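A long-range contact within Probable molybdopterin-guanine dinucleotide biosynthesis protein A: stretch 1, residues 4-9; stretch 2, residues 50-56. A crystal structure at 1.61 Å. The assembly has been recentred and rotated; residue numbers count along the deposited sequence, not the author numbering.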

# COMPACT_ATOMS: atom_id res chain seq x y z
N PHE A 4 -14.01 8.08 -6.16
CA PHE A 4 -14.93 7.76 -5.02
C PHE A 4 -15.27 6.29 -5.15
O PHE A 4 -15.00 5.68 -6.19
CB PHE A 4 -16.20 8.61 -5.13
CG PHE A 4 -16.85 8.92 -3.80
CD1 PHE A 4 -16.09 9.26 -2.69
CD2 PHE A 4 -18.23 8.97 -3.70
CE1 PHE A 4 -16.70 9.65 -1.50
CE2 PHE A 4 -18.86 9.36 -2.50
CZ PHE A 4 -18.08 9.70 -1.41
N THR A 5 -15.85 5.71 -4.10
CA THR A 5 -16.21 4.30 -4.14
C THR A 5 -17.45 3.72 -4.76
O THR A 5 -17.37 2.75 -5.51
CB THR A 5 -16.46 3.74 -2.74
OG1 THR A 5 -16.99 2.41 -2.85
CG2 THR A 5 -17.44 4.63 -1.98
N TRP A 6 -18.60 4.31 -4.44
CA TRP A 6 -19.90 3.88 -4.98
C TRP A 6 -20.07 3.56 -6.46
O TRP A 6 -20.81 2.64 -6.81
CB TRP A 6 -20.63 5.21 -4.93
N ARG A 7 -19.40 4.32 -7.32
CA ARG A 7 -19.30 3.97 -8.74
C ARG A 7 -17.83 4.10 -9.11
O ARG A 7 -17.29 5.21 -9.24
CB ARG A 7 -20.16 4.87 -9.60
N LYS A 8 -17.18 2.96 -9.29
CA LYS A 8 -15.77 2.91 -9.64
C LYS A 8 -15.53 3.47 -11.03
O LYS A 8 -16.21 3.10 -11.99
CB LYS A 8 -15.26 1.46 -9.56
CG LYS A 8 -15.73 0.70 -8.33
CD LYS A 8 -15.27 -0.74 -8.35
CE LYS A 8 -15.86 -1.49 -7.17
NZ LYS A 8 -15.60 -0.80 -5.88
N GLY A 9 -14.55 4.37 -11.12
CA GLY A 9 -14.21 4.97 -12.39
C GLY A 9 -14.82 6.32 -12.71
O GLY A 9 -14.45 6.96 -13.70
N ALA A 50 -10.31 -2.42 -0.16
CA ALA A 50 -9.82 -1.93 -1.44
C ALA A 50 -10.80 -2.28 -2.56
O ALA A 50 -11.11 -1.45 -3.41
CB ALA A 50 -8.45 -2.53 -1.73
N LYS A 51 -11.28 -3.52 -2.56
CA LYS A 51 -12.21 -3.95 -3.60
C LYS A 51 -13.51 -3.16 -3.59
O LYS A 51 -14.19 -3.09 -4.61
CB LYS A 51 -12.52 -5.45 -3.47
CG LYS A 51 -11.47 -6.36 -4.09
CD LYS A 51 -11.76 -6.69 -5.57
CE LYS A 51 -11.67 -5.49 -6.51
NZ LYS A 51 -12.98 -4.80 -6.70
N SER A 52 -13.85 -2.56 -2.46
CA SER A 52 -15.08 -1.78 -2.38
C SER A 52 -14.90 -0.41 -3.03
O SER A 52 -15.87 0.29 -3.31
CB SER A 52 -15.53 -1.60 -0.92
OG SER A 52 -14.72 -0.68 -0.20
N VAL A 53 -13.65 -0.06 -3.31
CA VAL A 53 -13.33 1.22 -3.92
C VAL A 53 -12.77 1.13 -5.35
O VAL A 53 -13.07 1.99 -6.19
CB VAL A 53 -12.31 2.00 -3.06
CG1 VAL A 53 -11.83 3.25 -3.80
CG2 VAL A 53 -12.94 2.39 -1.73
N PHE A 54 -11.98 0.10 -5.63
CA PHE A 54 -11.35 -0.04 -6.94
C PHE A 54 -11.84 -1.18 -7.82
O PHE A 54 -12.24 -2.24 -7.33
CB PHE A 54 -9.84 -0.17 -6.75
CG PHE A 54 -9.23 0.95 -5.96
CD1 PHE A 54 -8.99 2.19 -6.55
CD2 PHE A 54 -8.93 0.78 -4.61
CE1 PHE A 54 -8.44 3.24 -5.80
CE2 PHE A 54 -8.38 1.81 -3.86
CZ PHE A 54 -8.14 3.05 -4.46
N LYS A 55 -11.78 -0.96 -9.14
CA LYS A 55 -12.21 -1.96 -10.12
C LYS A 55 -11.26 -3.16 -10.07
O LYS A 55 -11.69 -4.31 -10.23
CB LYS A 55 -12.20 -1.35 -11.52
CG LYS A 55 -13.01 -0.07 -11.62
CD LYS A 55 -12.91 0.59 -13.00
CE LYS A 55 -13.58 -0.24 -14.07
NZ LYS A 55 -13.68 0.50 -15.36
N GLU A 56 -9.98 -2.90 -9.86
CA GLU A 56 -8.99 -3.96 -9.79
C GLU A 56 -8.08 -3.80 -8.58
O GLU A 56 -7.61 -2.70 -8.29
CB GLU A 56 -8.15 -3.98 -11.07
CG GLU A 56 -8.97 -4.13 -12.34
CD GLU A 56 -8.12 -4.39 -13.56
OE1 GLU A 56 -7.19 -3.61 -13.82
OE2 GLU A 56 -8.40 -5.39 -14.27

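The contact between residues 4-9 and 50-56 is small, burying 318 Å² in total, and is built mainly from the side chains of Thr5 and Lys8 set against the backbone of residues 51-54. The two stretches come closest, by CA position, at Thr5 and Val53, whose CA atoms lie 4.2 Å apart; at Lys8 and Phe54 the CA-CA distance has widened to 6.0 Å.

Two clear hydrogen bonds cross the contact, both donated by side chains of the first stretch to carbonyl oxygens of the second. Thr5, with chi1 in the t rotamer, gives its hydroxyl to the backbone of Ser52; the distance from Thr5 OG1 to Ser52 O is 2.4 Å, very short for a hydrogen bond. The CA-to-CB bond of Lys8 points toward the second stretch, and the side chain runs nearly extended through chi2 and chi3 before turning at chi4 (m), which brings its ammonium group to the carbonyl of Lys51, with Lys8 NZ 3.0 Å from Lys51 O. The same nitrogen lies 2.8 Å from Ser52 O, so the ammonium group sits beside two successive carbonyl oxygens, a favourable electrostatic setting for a positive charge. Lys8 NZ is also 3.3 Å from Val53 N, but both atoms are donors and no hydrogen bond forms between them. Val53 N instead bonds within its own stretch to Ala50 O at 2.9 Å, an oxygen that also accepts from Phe54 N at 2.8 Å.

Van der Waals packing adds to these bonds. The aliphatic part of Lys8 lies along the second stretch, with Lys8 CD 3.5 Å from Phe54 C and Lys8 CB 3.4 Å from Lys55 CG, so that one side chain combines polar contacts at its tip with packing along its methylenes. Lys8 as a whole has 108 Å² covered by the other stretch, the largest share of any residue. At Thr5, Thr5 CB meets Val53 CG2 at 3.9 Å, although the CA-to-CB bond of Val53 points away from the first stretch.

The nitrogens of two lysines lie fairly near each other, with Lys8 NZ 4.9 Å from Lys51 NZ. The Lys51 ammonium group is held within its own stretch by a hydrogen bond from Lys51 NZ to Phe54 O at 2.7 Å. Trp6 and Arg7 direct their CA-to-CB bonds away and make no contact; their side chains are not modelled beyond CB.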